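Bifunctional protein PutA (Bdellovibrio bacteriovorus, PDB 5UR2) probably carries out both steps of proline breakdown to glutamate, pairing an FAD-dependent proline dehydrogenase with an NAD-dependent glutamate semialdehyde dehydrogenase. Local coordinates at residues V299-G304 and A332-C337. Numbering follows the deposited sequence.
Sequences VRLVKG and ANYELC. With P5F (N-propargylglycine-modified flavin adenine dinucleotide), chain F.
Leu-301 and Tyr-334 carry this contact, their side chains sliding past each other in opposite directions between strand 298-302 and helix 327-343. CD2 of Leu-301 sits over the centre of the Tyr-334 ring, 3.8 Å from the centroid and only 12° off the normal, a CH-pi contact; the same methyl also meets CB of Cys-337 at 4.0 Å. With CG anti to the backbone N (chi1 -169°), Tyr-334 lays its ring along Leu-301, and Tyr-334 OH donates to Leu-301 O at 2.8 Å. That donor lies above the carbonyl plane, not on a lone pair. One residue therefore holds both ring and hydroxyl, while the backbone C of Val-302 lies at the ring edge. Lys-303 crosses the tyrosine at about a right angle, CG standing 3.6 Å from CD2 of Tyr-334. Beyond CG the Lys-303 chain is extended, and Lys-303 NZ hydrogen-bonds O1A in the pyrophosphate of P5F at 2.8 Å and forms a salt bridge with Asp-331. Val-302 instead packs CG1 and CG2 against the flavin and ribityl chain, and Gly-304 O accepts from O2B of P5F. Strand five of the proline dehydrogenase beta/alpha barrel thus faces a surrounding helix while its C-terminal end lines the site of the modified FAD.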
loop_
_atom_site.group_PDB
_atom_site.type_symbol
_atom_site.label_atom_id
_atom_site.label_comp_id
_atom_site.label_asym_id
_atom_site.label_seq_id
_atom_site.Cartn_x
_atom_site.Cartn_y
_atom_site.Cartn_z
ATOM N N VAL B 299 51.683 -10.508 -24.122
ATOM C CA VAL B 299 50.431 -9.981 -23.600
ATOM C C VAL B 299 49.664 -9.348 -24.752
ATOM O O VAL B 299 50.163 -8.425 -25.407
ATOM C CB VAL B 299 50.655 -8.955 -22.483
ATOM C CG1 VAL B 299 49.325 -8.329 -22.093
ATOM C CG2 VAL B 299 51.276 -9.619 -21.290
ATOM N N ARG B 300 48.464 -9.850 -25.024
ATOM C CA ARG B 300 47.590 -9.200 -25.997
ATOM C C ARG B 300 46.727 -8.199 -25.243
ATOM O O ARG B 300 45.826 -8.587 -24.491
ATOM C CB ARG B 300 46.717 -10.203 -26.745
ATOM C CG ARG B 300 45.739 -9.528 -27.694
ATOM C CD ARG B 300 44.631 -10.460 -28.101
ATOM N NE ARG B 300 45.114 -11.596 -28.881
ATOM C CZ ARG B 300 44.407 -12.709 -29.055
ATOM N NH1 ARG B 300 43.203 -12.821 -28.485
ATOM N NH2 ARG B 300 44.903 -13.703 -29.777
ATOM N N LEU B 301 47.003 -6.917 -25.431
ATOM C CA LEU B 301 46.325 -5.882 -24.666
ATOM C C LEU B 301 45.066 -5.467 -25.425
ATOM O O LEU B 301 45.148 -5.026 -26.577
ATOM C CB LEU B 301 47.266 -4.704 -24.432
ATOM C CG LEU B 301 46.795 -3.596 -23.494
ATOM C CD1 LEU B 301 46.581 -4.103 -22.063
ATOM C CD2 LEU B 301 47.796 -2.439 -23.529
ATOM N N VAL B 302 43.900 -5.680 -24.809
ATOM C CA VAL B 302 42.617 -5.297 -25.380
ATOM C C VAL B 302 41.970 -4.308 -24.423
ATOM O O VAL B 302 42.483 -4.048 -23.340
ATOM C CB VAL B 302 41.688 -6.508 -25.627
ATOM C CG1 VAL B 302 42.416 -7.610 -26.370
ATOM C CG2 VAL B 302 41.132 -7.059 -24.306
ATOM N N LYS B 303 40.827 -3.757 -24.824
ATOM C CA LYS B 303 40.075 -2.965 -23.854
ATOM C C LYS B 303 39.130 -3.845 -23.034
ATOM O O LYS B 303 39.242 -3.883 -21.807
ATOM C CB LYS B 303 39.357 -1.801 -24.543
ATOM C CG LYS B 303 40.397 -0.777 -24.949
ATOM C CD LYS B 303 39.884 0.422 -25.662
ATOM C CE LYS B 303 41.088 1.191 -26.233
ATOM N NZ LYS B 303 40.696 2.320 -27.095
ATOM N N GLY B 304 38.252 -4.605 -23.692
ATOM C CA GLY B 304 37.390 -5.542 -22.979
ATOM C C GLY B 304 36.037 -5.755 -23.635
ATOM O O GLY B 304 35.434 -4.803 -24.135
ATOM N N ALA B 332 42.632 5.722 -21.335
ATOM C CA ALA B 332 43.808 6.236 -20.635
ATOM C C ALA B 332 44.577 5.107 -19.970
ATOM O O ALA B 332 45.815 5.084 -20.001
ATOM C CB ALA B 332 43.404 7.289 -19.599
ATOM N N ASN B 333 43.856 4.165 -19.359
ATOM C CA ASN B 333 44.509 3.018 -18.744
ATOM C C ASN B 333 45.173 2.132 -19.799
ATOM O O ASN B 333 46.244 1.565 -19.553
ATOM C CB ASN B 333 43.485 2.219 -17.933
ATOM C CG ASN B 333 44.134 1.166 -17.085
ATOM O OD1 ASN B 333 44.864 1.489 -16.140
ATOM N ND2 ASN B 333 43.893 -0.098 -17.406
ATOM N N TYR B 334 44.554 2.001 -20.978
ATOM C CA TYR B 334 45.183 1.249 -22.064
ATOM C C TYR B 334 46.544 1.844 -22.395
ATOM O O TYR B 334 47.550 1.128 -22.475
ATOM C CB TYR B 334 44.286 1.249 -23.305
ATOM C CG TYR B 334 44.722 0.285 -24.396
ATOM C CD1 TYR B 334 45.840 0.541 -25.189
ATOM C CD2 TYR B 334 43.988 -0.870 -24.647
ATOM C CE1 TYR B 334 46.241 -0.354 -26.189
ATOM C CE2 TYR B 334 44.363 -1.757 -25.631
ATOM C CZ TYR B 334 45.491 -1.500 -26.405
ATOM O OH TYR B 334 45.844 -2.410 -27.375
ATOM N N GLU B 335 46.594 3.164 -22.576
ATOM C CA GLU B 335 47.855 3.792 -22.944
ATOM C C GLU B 335 48.885 3.654 -21.826
ATOM O O GLU B 335 50.065 3.399 -22.091
ATOM C CB GLU B 335 47.610 5.252 -23.349
ATOM C CG GLU B 335 46.821 5.351 -24.658
ATOM C CD GLU B 335 46.615 6.770 -25.200
ATOM O OE1 GLU B 335 47.321 7.712 -24.797
ATOM O OE2 GLU B 335 45.723 6.930 -26.057
ATOM N N LEU B 336 48.450 3.769 -20.571
ATOM C CA LEU B 336 49.364 3.578 -19.445
ATOM C C LEU B 336 49.931 2.157 -19.440
ATOM O O LEU B 336 51.139 1.956 -19.269
ATOM C CB LEU B 336 48.627 3.890 -18.134
ATOM C CG LEU B 336 49.377 3.641 -16.823
ATOM C CD1 LEU B 336 50.427 4.761 -16.607
ATOM C CD2 LEU B 336 48.443 3.536 -15.628
ATOM N N CYS B 337 49.061 1.151 -19.616
ATOM C CA CYS B 337 49.526 -0.230 -19.696
ATOM C C CYS B 337 50.461 -0.439 -20.883
ATOM O O CYS B 337 51.497 -1.114 -20.762
ATOM C CB CYS B 337 48.332 -1.182 -19.793
ATOM S SG CYS B 337 47.387 -1.306 -18.255
HETATM P PA P5F F . 37.191 1.605 -28.688
HETATM O O1A P5F F . 38.360 2.647 -28.682
HETATM O O2A P5F F . 35.904 2.044 -29.183
HETATM O O5B P5F F . 36.799 1.078 -27.335
HETATM C C5B P5F F . 35.571 0.431 -27.023
HETATM C C4B P5F F . 35.717 -0.252 -25.655
HETATM O O4B P5F F . 35.720 0.647 -24.573
HETATM C C3B P5F F . 34.667 -1.261 -25.287
HETATM O O3B P5F F . 34.847 -2.470 -25.918
HETATM C C2B P5F F . 34.823 -1.361 -23.822
HETATM O O2B P5F F . 35.881 -2.208 -23.532
HETATM C C1B P5F F . 35.190 0.027 -23.434
HETATM N N9A P5F F . 34.086 0.827 -22.970
HETATM C C8A P5F F . 32.911 1.134 -23.643
HETATM N N7A P5F F . 32.165 1.923 -22.859
HETATM C C5A P5F F . 32.830 2.172 -21.657
HETATM C C6A P5F F . 32.540 2.883 -20.495
HETATM N N6A P5F F . 31.305 3.605 -20.367
HETATM N N1A P5F F . 33.414 2.906 -19.471
HETATM C C2A P5F F . 34.591 2.248 -19.546
HETATM N N3A P5F F . 34.891 1.518 -20.659
HETATM C C4A P5F F . 34.062 1.463 -21.709
HETATM N N1 P5F F . 38.007 -8.628 -25.354
HETATM C C2 P5F F . 38.105 -9.386 -24.129
HETATM O O2 P5F F . 37.492 -8.884 -23.003
HETATM N N3 P5F F . 38.828 -10.621 -24.080
HETATM C C4 P5F F . 39.474 -11.160 -25.220
HETATM O O4 P5F F . 40.164 -12.373 -25.101
HETATM C C4X P5F F . 39.364 -10.367 -26.516
HETATM N N5 P5F F . 39.872 -10.891 -27.782
HETATM C C5X P5F F . 40.112 -9.894 -28.844
HETATM C C6 P5F F . 41.102 -10.183 -29.926
HETATM C C7 P5F F . 41.398 -9.194 -30.897
HETATM C C7M P5F F . 42.403 -9.499 -31.986
HETATM C C8 P5F F . 40.758 -7.919 -30.849
HETATM C C8M P5F F . 41.051 -6.841 -31.862
HETATM C C9 P5F F . 39.822 -7.636 -29.826
HETATM C C9A P5F F . 39.502 -8.672 -28.804
HETATM N N10 P5F F . 38.549 -8.368 -27.734
HETATM C C10 P5F F . 38.651 -9.159 -26.539
HETATM C "C1'" P5F F . 37.648 -7.190 -27.769
HETATM C "C2'" P5F F . 38.336 -5.910 -27.291
HETATM O "O2'" P5F F . 38.583 -6.024 -25.942
HETATM C "C3'" P5F F . 37.554 -4.621 -27.555
HETATM O "O3'" P5F F . 36.365 -4.681 -26.860
HETATM C "C4'" P5F F . 37.222 -4.355 -29.016
HETATM O "O4'" P5F F . 38.218 -4.947 -29.776
HETATM C "C5'" P5F F . 36.974 -2.879 -29.379
HETATM O "O5'" P5F F . 37.850 -1.975 -28.735
HETATM P P P5F F . 38.539 -0.679 -29.425
HETATM O O1P P5F F . 39.933 -0.199 -28.864
HETATM O O2P P5F F . 38.462 -1.098 -30.941
HETATM O O3P P5F F . 37.290 0.381 -29.528
HETATM C C21 P5F F . 38.125 -12.833 -27.940
HETATM C C22 P5F F . 39.108 -11.907 -27.883
HETATM C C23 P5F F . 37.954 -13.888 -26.833
#